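Prephenate dehydratase:Amino acid-binding ACT (PDB 6VH5) probably catalyses the conversion of prephenate to 3-phenylpyruvate, with loss of carbon dioxide and water, in phenylalanine biosynthesis, and binds phenylalanine through its ACT domain. Local coordinates at residues Q108-E119 and K161-R171; N36-M44 and G99-F107. All blocks are in the same frame, centred on the assembly; numbering follows the deposited sequence.

Contact 1 (Q108-E119 and K161-R171)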
loop_
_atom_site.group_PDB
_atom_site.type_symbol
_atom_site.label_atom_id
_atom_site.label_comp_id
_atom_site.label_asym_id
_atom_site.label_seq_id
_atom_site.Cartn_x
_atom_site.Cartn_y
_atom_site.Cartn_z
ATOM N N GLN A 108 8.089 18.798 11.005
ATOM C CA GLN A 108 8.447 20.054 11.645
ATOM C C GLN A 108 7.178 20.795 12.039
ATOM O O GLN A 108 6.244 20.903 11.237
ATOM C CB GLN A 108 9.301 20.919 10.711
ATOM C CG GLN A 108 10.334 20.132 9.907
ATOM C CD GLN A 108 11.429 19.539 10.776
ATOM O OE1 GLN A 108 11.552 19.870 11.958
ATOM N NE2 GLN A 108 12.219 18.639 10.199
ATOM N N LEU A 109 7.150 21.300 13.272
ATOM C CA LEU A 109 6.051 22.134 13.748
ATOM C C LEU A 109 6.339 23.560 13.301
ATOM O O LEU A 109 7.311 24.179 13.744
ATOM C CB LEU A 109 5.908 22.027 15.267
ATOM C CG LEU A 109 4.943 22.969 16.001
ATOM C CD1 LEU A 109 3.483 22.702 15.650
ATOM C CD2 LEU A 109 5.157 22.829 17.508
ATOM N N MET A 110 5.515 24.075 12.400
ATOM C CA MET A 110 5.778 25.362 11.785
ATOM C C MET A 110 4.595 26.291 12.001
ATOM O O MET A 110 3.440 25.859 12.045
ATOM C CB MET A 110 6.069 25.220 10.284
ATOM C CG MET A 110 5.076 24.369 9.550
ATOM S SD MET A 110 5.606 24.027 7.859
ATOM C CE MET A 110 6.968 22.884 8.131
ATOM N N VAL A 111 4.903 27.579 12.115
ATOM C CA VAL A 111 3.922 28.612 12.421
ATOM C C VAL A 111 4.242 29.856 11.602
ATOM O O VAL A 111 5.278 29.946 10.940
ATOM C CB VAL A 111 3.894 28.956 13.926
ATOM C CG1 VAL A 111 3.401 27.763 14.743
ATOM C CG2 VAL A 111 5.279 29.397 14.390
ATOM N N LEU A 112 3.340 30.828 11.661
ATOM C CA LEU A 112 3.591 32.080 10.973
ATOM C C LEU A 112 4.789 32.788 11.608
ATOM O O LEU A 112 5.091 32.574 12.786
ATOM C CB LEU A 112 2.361 32.978 11.019
ATOM C CG LEU A 112 1.120 32.474 10.283
ATOM C CD1 LEU A 112 -0.105 33.257 10.760
ATOM C CD2 LEU A 112 1.296 32.599 8.770
ATOM N N PRO A 113 5.505 33.609 10.838
ATOM C CA PRO A 113 6.732 34.233 11.359
ATOM C C PRO A 113 6.474 35.052 12.619
ATOM O O PRO A 113 5.532 35.848 12.688
ATOM C CB PRO A 113 7.198 35.114 10.194
ATOM C CG PRO A 113 6.618 34.447 8.965
ATOM C CD PRO A 113 5.288 33.905 9.408
ATOM N N GLY A 114 7.324 34.849 13.624
ATOM C CA GLY A 114 7.222 35.567 14.877
ATOM C C GLY A 114 6.153 35.083 15.834
ATOM O O GLY A 114 6.040 35.632 16.934
ATOM N N VAL A 115 5.370 34.074 15.460
ATOM C CA VAL A 115 4.340 33.547 16.342
ATOM C C VAL A 115 4.992 32.781 17.487
ATOM O O VAL A 115 5.950 32.021 17.286
ATOM C CB VAL A 115 3.375 32.657 15.538
ATOM C CG1 VAL A 115 2.560 31.750 16.440
ATOM C CG2 VAL A 115 2.457 33.523 14.691
ATOM N N ARG A 116 4.495 33.003 18.705
ATOM C CA ARG A 116 5.031 32.354 19.891
ATOM C C ARG A 116 4.268 31.061 20.178
ATOM O O ARG A 116 3.127 30.876 19.749
ATOM C CB ARG A 116 4.964 33.292 21.103
ATOM N N ARG A 117 4.940 30.142 20.883
ATOM C CA ARG A 117 4.329 28.858 21.212
ATOM C C ARG A 117 2.988 29.038 21.921
ATOM O O ARG A 117 2.071 28.228 21.732
ATOM C CB ARG A 117 5.302 28.026 22.054
ATOM C CG ARG A 117 4.742 26.712 22.595
ATOM C CD ARG A 117 5.771 25.949 23.431
ATOM N NE ARG A 117 6.868 25.465 22.598
ATOM C CZ ARG A 117 6.882 24.277 21.995
ATOM N NH1 ARG A 117 7.921 23.916 21.246
ATOM N NH2 ARG A 117 5.858 23.443 22.140
ATOM N N GLU A 118 2.856 30.089 22.744
ATOM C CA GLU A 118 1.628 30.303 23.513
ATOM C C GLU A 118 0.413 30.559 22.625
ATOM O O GLU A 118 -0.723 30.303 23.041
ATOM C CB GLU A 118 1.764 31.507 24.443
ATOM C CG GLU A 118 3.021 31.548 25.208
ATOM C CD GLU A 118 4.116 32.324 24.534
ATOM O OE1 GLU A 118 4.014 33.576 24.560
ATOM O OE2 GLU A 118 5.063 31.694 24.004
ATOM N N GLU A 119 0.616 31.080 21.419
ATOM C CA GLU A 119 -0.532 31.446 20.599
ATOM C C GLU A 119 -1.209 30.254 19.925
ATOM O O GLU A 119 -2.402 30.349 19.609
ATOM C CB GLU A 119 -0.107 32.487 19.557
ATOM C CG GLU A 119 0.690 33.621 20.199
ATOM C CD GLU A 119 1.010 34.757 19.260
ATOM O OE1 GLU A 119 0.073 35.342 18.664
ATOM O OE2 GLU A 119 2.219 35.053 19.117
ATOM N N LYS A 161 -3.329 33.094 7.448
ATOM C CA LYS A 161 -2.685 34.125 8.266
ATOM C C LYS A 161 -3.334 34.241 9.644
ATOM O O LYS A 161 -3.350 35.311 10.259
ATOM C CB LYS A 161 -2.700 35.475 7.540
ATOM C CG LYS A 161 -2.059 35.403 6.163
ATOM C CD LYS A 161 -2.211 36.684 5.379
ATOM C CE LYS A 161 -1.516 36.559 4.031
ATOM N NZ LYS A 161 -2.316 35.758 3.058
ATOM N N ASP A 162 -3.845 33.121 10.140
ATOM C CA ASP A 162 -4.369 33.010 11.494
ATOM C C ASP A 162 -3.219 32.509 12.360
ATOM O O ASP A 162 -2.718 31.398 12.156
ATOM C CB ASP A 162 -5.565 32.060 11.499
ATOM C CG ASP A 162 -6.118 31.782 12.880
ATOM O OD1 ASP A 162 -5.522 32.185 13.905
ATOM O OD2 ASP A 162 -7.166 31.107 12.934
ATOM N N ARG A 163 -2.782 33.348 13.301
ATOM C CA ARG A 163 -1.623 33.053 14.137
ATOM C C ARG A 163 -1.835 31.851 15.055
ATOM O O ARG A 163 -0.854 31.265 15.529
ATOM C CB ARG A 163 -1.259 34.296 14.956
ATOM C CG ARG A 163 -0.716 35.441 14.116
ATOM C CD ARG A 163 -0.505 36.702 14.941
ATOM N NE ARG A 163 0.545 36.591 15.955
ATOM C CZ ARG A 163 1.816 36.955 15.786
ATOM N NH1 ARG A 163 2.238 37.442 14.623
ATOM N NH2 ARG A 163 2.671 36.829 16.794
ATOM N N SER A 164 -3.083 31.480 15.331
ATOM C CA SER A 164 -3.369 30.327 16.172
ATOM C C SER A 164 -3.165 28.996 15.450
ATOM O O SER A 164 -3.205 27.946 16.095
ATOM C CB SER A 164 -4.804 30.410 16.698
ATOM O OG SER A 164 -5.710 29.945 15.715
ATOM N N MET A 165 -2.987 29.000 14.135
ATOM C CA MET A 165 -2.886 27.767 13.355
ATOM C C MET A 165 -1.427 27.399 13.121
ATOM O O MET A 165 -0.660 28.199 12.570
ATOM C CB MET A 165 -3.618 27.899 12.022
ATOM C CG MET A 165 -5.126 27.834 12.169
ATOM S SD MET A 165 -6.003 28.335 10.687
ATOM C CE MET A 165 -7.506 27.374 10.867
ATOM N N ALA A 166 -1.059 26.185 13.527
ATOM C CA ALA A 166 0.248 25.609 13.258
ATOM C C ALA A 166 0.122 24.434 12.284
ATOM O O ALA A 166 -0.965 23.896 12.056
ATOM C CB ALA A 166 0.911 25.152 14.555
ATOM N N ALA A 167 1.241 24.047 11.687
ATOM C CA ALA A 167 1.245 22.911 10.770
ATOM C C ALA A 167 2.371 21.941 11.115
ATOM O O ALA A 167 3.412 22.339 11.645
ATOM C CB ALA A 167 1.384 23.357 9.300
ATOM N N LEU A 168 2.149 20.665 10.792
ATOM C CA LEU A 168 3.171 19.621 10.839
ATOM C C LEU A 168 3.455 19.212 9.402
ATOM O O LEU A 168 2.591 18.624 8.744
ATOM C CB LEU A 168 2.697 18.421 11.650
ATOM C CG LEU A 168 2.371 18.627 13.115
ATOM C CD1 LEU A 168 1.644 17.414 13.653
ATOM C CD2 LEU A 168 3.663 18.857 13.864
ATOM N N ALA A 169 4.666 19.492 8.931
ATOM C CA ALA A 169 4.980 19.365 7.515
ATOM C C ALA A 169 6.468 19.105 7.363
ATOM O O ALA A 169 7.246 19.314 8.304
ATOM C CB ALA A 169 4.559 20.629 6.748
ATOM N N PRO A 170 6.904 18.650 6.181
ATOM C CA PRO A 170 8.340 18.463 5.945
ATOM C C PRO A 170 9.077 19.791 5.963
ATOM O O PRO A 170 8.512 20.848 5.675
ATOM C CB PRO A 170 8.395 17.827 4.547
ATOM C CG PRO A 170 7.049 17.191 4.358
ATOM C CD PRO A 170 6.104 18.153 5.050
ATOM N N ARG A 171 10.375 19.713 6.271
ATOM C CA ARG A 171 11.192 20.916 6.398
ATOM C C ARG A 171 11.116 21.783 5.142
ATOM O O ARG A 171 11.118 23.017 5.235
ATOM C CB ARG A 171 12.641 20.533 6.699
ATOM C CG ARG A 171 13.618 21.702 6.631
ATOM C CD ARG A 171 15.034 21.287 6.990
ATOM N NE ARG A 171 15.057 20.495 8.215
ATOM C CZ ARG A 171 15.107 21.005 9.444
ATOM N NH1 ARG A 171 15.122 20.192 10.491
ATOM N NH2 ARG A 171 15.125 22.321 9.628
#
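Glu-119 OE2 accepts two hydrogen bonds: Arg-163 NH2, 3.0 Å away, meets its syn lone pair, and Arg-116 N, 3.1 Å away, comes from above the carboxylate plane. The other oxygen, Glu-119 OE1, takes Arg-163 NE at 3.0 Å in a nearly straight bond. The guanidinium therefore grips the carboxylate side-on in a bidentate salt bridge, its plane turned 32° from that of the acid. Val-115 CG2 lies over the centre of one guanidinium face. The Arg-163 chain bends at chi3 (66°), which carries NE round to the acid. In the adjoining turn, Asp-162 OD1 accepts from Ser-164 N, an Asx turn, and also from Ser-164 OG, just before strand 165-169.

That strand pairs antiparallel with 108-111 inside the mixed sheet of the second lobe of the dehydratase domain, whose fold is of the type II periplasmic-binding-protein kind. Gln-108 with Ala-169 and Met-110 with Ala-167 are the hydrogen-bonded pairs. Met-110 N to Ala-167 O is the shortest bond, at 2.8 Å. On the face carrying Met-110, Ala-167 and Ala-169, Met-110 lays SD and CE against Ala-169 CB, and helix 150-160 packs over them. On the face of Leu-109 and Leu-168, Leu-109 CD1 and Val-111 CG1 converge on Ala-166 CB, the latter at 3.6 Å. At the far end Gln-108 CD lies over one face of the Arg-171 guanidinium, with the amide and guanidinium planes 52° apart, while Gln-108 OE1 accepts from Asn-185 N.

Contact 2 (N36-M44 and G99-F107)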
loop_
_atom_site.group_PDB
_atom_site.type_symbol
_atom_site.label_atom_id
_atom_site.label_comp_id
_atom_site.label_asym_id
_atom_site.label_seq_id
_atom_site.Cartn_x
_atom_site.Cartn_y
_atom_site.Cartn_z
ATOM N N ASN A 36 7.292 15.413 0.858
ATOM C CA ASN A 36 8.468 14.559 0.969
ATOM C C ASN A 36 8.918 14.055 -0.405
ATOM O O ASN A 36 10.123 13.902 -0.649
ATOM C CB ASN A 36 8.187 13.387 1.919
ATOM C CG ASN A 36 8.161 13.805 3.383
ATOM O OD1 ASN A 36 9.023 14.556 3.847
ATOM N ND2 ASN A 36 7.183 13.296 4.126
ATOM N N SER A 37 7.967 13.769 -1.305
ATOM C CA SER A 37 8.325 13.377 -2.673
ATOM C C SER A 37 9.113 14.476 -3.375
ATOM O O SER A 37 10.089 14.198 -4.082
ATOM C CB SER A 37 7.072 13.047 -3.486
ATOM O OG SER A 37 6.492 11.817 -3.093
ATOM N N ASP A 38 8.695 15.731 -3.186
ATOM C CA ASP A 38 9.436 16.878 -3.704
ATOM C C ASP A 38 10.832 16.951 -3.091
ATOM O O ASP A 38 11.814 17.232 -3.790
ATOM C CB ASP A 38 8.629 18.154 -3.426
ATOM C CG ASP A 38 9.218 19.411 -4.065
ATOM O OD1 ASP A 38 10.230 19.344 -4.790
ATOM O OD2 ASP A 38 8.658 20.494 -3.809
ATOM N N THR A 39 10.942 16.687 -1.785
ATOM C CA THR A 39 12.250 16.677 -1.134
ATOM C C THR A 39 13.181 15.657 -1.782
ATOM O O THR A 39 14.353 15.952 -2.051
ATOM C CB THR A 39 12.080 16.361 0.356
ATOM O OG1 THR A 39 11.197 17.320 0.951
ATOM C CG2 THR A 39 13.430 16.364 1.089
ATOM N N ALA A 40 12.668 14.465 -2.078
ATOM C CA ALA A 40 13.494 13.460 -2.739
ATOM C C ALA A 40 13.962 13.941 -4.115
ATOM O O ALA A 40 15.147 13.819 -4.451
ATOM C CB ALA A 40 12.726 12.142 -2.841
ATOM N N CYS A 41 13.059 14.533 -4.906
ATOM C CA CYS A 41 13.448 15.038 -6.225
ATOM C C CYS A 41 14.589 16.045 -6.109
ATOM O O CYS A 41 15.566 15.988 -6.865
ATOM C CB CYS A 41 12.254 15.694 -6.928
ATOM S SG CYS A 41 10.818 14.661 -7.312
ATOM N N ARG A 42 14.479 16.975 -5.152
ATOM C CA ARG A 42 15.483 18.025 -5.026
ATOM C C ARG A 42 16.796 17.493 -4.473
ATOM O O ARG A 42 17.868 17.968 -4.867
ATOM C CB ARG A 42 14.958 19.159 -4.142
ATOM C CG ARG A 42 13.845 19.989 -4.759
ATOM C CD ARG A 42 13.209 20.862 -3.697
ATOM N NE ARG A 42 11.988 21.504 -4.161
ATOM C CZ ARG A 42 11.901 22.789 -4.493
ATOM N NH1 ARG A 42 12.964 23.581 -4.386
ATOM N NH2 ARG A 42 10.744 23.285 -4.909
ATOM N N ASN A 43 16.738 16.512 -3.568
ATOM C CA ASN A 43 17.972 15.971 -3.011
ATOM C C ASN A 43 18.731 15.169 -4.054
ATOM O O ASN A 43 19.955 15.304 -4.185
ATOM C CB ASN A 43 17.678 15.081 -1.803
ATOM C CG ASN A 43 17.112 15.851 -0.628
ATOM O OD1 ASN A 43 16.989 17.083 -0.666
ATOM N ND2 ASN A 43 16.792 15.127 0.440
ATOM N N MET A 44 18.021 14.345 -4.821
ATOM C CA MET A 44 18.681 13.425 -5.739
ATOM C C MET A 44 18.968 14.055 -7.091
ATOM O O MET A 44 20.020 13.786 -7.682
ATOM C CB MET A 44 17.830 12.172 -5.930
ATOM C CG MET A 44 18.564 11.072 -6.656
ATOM S SD MET A 44 17.662 9.516 -6.633
ATOM C CE MET A 44 18.821 8.474 -7.521
ATOM N N GLY A 99 16.900 4.216 -10.851
ATOM C CA GLY A 99 17.446 4.697 -9.606
ATOM C C GLY A 99 16.524 4.443 -8.431
ATOM O O GLY A 99 15.337 4.136 -8.603
ATOM N N GLU A 100 17.071 4.561 -7.226
ATOM C CA GLU A 100 16.301 4.452 -5.998
ATOM C C GLU A 100 16.768 5.547 -5.051
ATOM O O GLU A 100 17.819 6.161 -5.247
ATOM C CB GLU A 100 16.438 3.048 -5.349
ATOM C CG GLU A 100 17.816 2.706 -4.787
ATOM C CD GLU A 100 17.855 1.373 -4.002
ATOM O OE1 GLU A 100 16.808 0.687 -3.881
ATOM O OE2 GLU A 100 18.946 1.015 -3.491
ATOM N N TYR A 101 15.960 5.824 -4.036
ATOM C CA TYR A 101 16.331 6.856 -3.075
ATOM C C TYR A 101 15.678 6.547 -1.738
ATOM O O TYR A 101 14.500 6.175 -1.690
ATOM C CB TYR A 101 15.936 8.262 -3.547
ATOM C CG TYR A 101 16.477 9.351 -2.638
ATOM C CD1 TYR A 101 17.813 9.734 -2.699
ATOM C CD2 TYR A 101 15.658 9.975 -1.700
ATOM C CE1 TYR A 101 18.317 10.717 -1.861
ATOM C CE2 TYR A 101 16.156 10.956 -0.848
ATOM C CZ TYR A 101 17.482 11.323 -0.944
ATOM O OH TYR A 101 17.978 12.288 -0.110
ATOM N N PHE A 102 16.444 6.709 -0.663
ATOM C CA PHE A 102 15.969 6.478 0.697
ATOM C C PHE A 102 15.982 7.796 1.453
ATOM O O PHE A 102 17.046 8.389 1.662
ATOM C CB PHE A 102 16.836 5.434 1.411
ATOM C CG PHE A 102 16.719 4.056 0.826
ATOM C CD1 PHE A 102 17.417 3.713 -0.323
ATOM C CD2 PHE A 102 15.914 3.100 1.428
ATOM C CE1 PHE A 102 17.307 2.449 -0.867
ATOM C CE2 PHE A 102 15.797 1.831 0.891
ATOM C CZ PHE A 102 16.495 1.505 -0.258
ATOM N N LEU A 103 14.806 8.241 1.881
ATOM C CA LEU A 103 14.674 9.528 2.561
ATOM C C LEU A 103 14.177 9.356 3.992
ATOM O O LEU A 103 13.075 8.823 4.206
ATOM C CB LEU A 103 13.746 10.455 1.773
ATOM C CG LEU A 103 13.376 11.764 2.462
ATOM C CD1 LEU A 103 14.566 12.692 2.469
ATOM C CD2 LEU A 103 12.233 12.409 1.684
ATOM N N PRO A 104 14.945 9.768 4.997
ATOM C CA PRO A 104 14.408 9.810 6.370
ATOM C C PRO A 104 13.276 10.827 6.475
ATOM O O PRO A 104 13.429 11.988 6.090
ATOM C CB PRO A 104 15.618 10.221 7.215
ATOM C CG PRO A 104 16.812 9.827 6.377
ATOM C CD PRO A 104 16.387 10.057 4.949
ATOM N N ILE A 105 12.136 10.372 6.993
ATOM C CA ILE A 105 10.920 11.179 7.089
ATOM C C ILE A 105 10.896 11.886 8.443
ATOM O O ILE A 105 10.978 11.238 9.490
ATOM C CB ILE A 105 9.669 10.306 6.900
ATOM C CG1 ILE A 105 9.667 9.681 5.518
ATOM C CG2 ILE A 105 8.403 11.121 7.095
ATOM C CD1 ILE A 105 9.909 10.684 4.407
ATOM N N HIS A 106 10.770 13.213 8.424
ATOM C CA HIS A 106 10.691 14.013 9.640
ATOM C C HIS A 106 9.602 15.067 9.506
ATOM O O HIS A 106 9.349 15.588 8.414
ATOM C CB HIS A 106 12.033 14.684 9.962
ATOM C CG HIS A 106 13.123 13.716 10.301
ATOM N ND1 HIS A 106 13.013 12.801 11.326
ATOM C CD2 HIS A 106 14.329 13.495 9.725
ATOM C CE1 HIS A 106 14.114 12.071 11.379
ATOM N NE2 HIS A 106 14.926 12.470 10.417
ATOM N N PHE A 107 8.977 15.393 10.639
ATOM C CA PHE A 107 7.935 16.406 10.721
ATOM C C PHE A 107 8.420 17.611 11.506
ATOM O O PHE A 107 9.040 17.468 12.566
ATOM C CB PHE A 107 6.678 15.865 11.399
ATOM C CG PHE A 107 5.819 15.053 10.509
ATOM C CD1 PHE A 107 5.856 13.678 10.566
ATOM C CD2 PHE A 107 4.980 15.672 9.596
ATOM C CE1 PHE A 107 5.066 12.927 9.733
ATOM C CE2 PHE A 107 4.183 14.928 8.759
ATOM C CZ PHE A 107 4.231 13.549 8.820
HETATM O O HOH W 1 11.460 14.797 5.593
HETATM O O HOH W 2 7.194 14.702 7.046
#
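Tyr-101 rises from its strand toward helix 36-44 and meets three helix residues. Its CG stands anti to the backbone N (chi1 -173°), which sends the ring up beside the helix. Asn-43 crosses the tyrosine at about a right angle, with amide and ring planes 67° apart. Asn-43 ND2 donates to Tyr-101 OH at 3.1 Å, and the hydroxyl lies close to the amide plane. Ala-40 CB rests obliquely against Tyr-101 CD2 at 3.8 Å. Met-44 runs past the tyrosine in the opposite direction. Met-44 SD sits 5.0 Å from the centroid of the Tyr-101 ring, in an oblique Met-aromatic contact. The extended methionine then brings Met-44 CE to 3.4 Å from Glu-100 O.

Helix 36-44 follows the first strand, 26-30, of the first lobe of the dehydratase domain, and here it packs across strand 96-104 at an outer position of the sheet. The short axes make an angle of 120°. Further along the strand, Leu-103 spreads its two methyls under the helix. CD1 meets Thr-39 CG2 and Asn-43 ND2, while Leu-103 CD2 reaches Asn-36 O at 3.5 Å.

Asn-36 also touches Ile-105, whose side chain lies about 4 Å from that of Thr-194, a residue predicted to be essential for activity. Ile-105 CD1 lies 3.7 Å from Asn-36 CG. Each end of this amide holds a water. One accepts from Asn-36 ND2 and donates to His-106 O at 2.7 Å, above a face of the Phe-107 ring. The other donates to Asn-36 OD1 and reaches Pro-104 O and His-106 N weakly.

The two contacts lie in different lobes of the dehydratase domain, with centres about 23 Å apart. The centre of contact 2 lies about 8 Å from the centre of the chain, that of contact 1 about 28 Å. Both are partly buried. Contact 1 joins two strands of one sheet by backbone bonds and adds a salt bridge at an exposed end. Contact 2 sets a helix on a strand mainly through side chains, with a single direct hydrogen bond and two waters. The segments 99-107 and 108-119 are continuous, so the chain passes directly between lobes. The contacts meet where Pro-170 CG packs on Asn-36 OD1 at 3.3 Å and Phe-107 lies against Leu-168 and Ala-169.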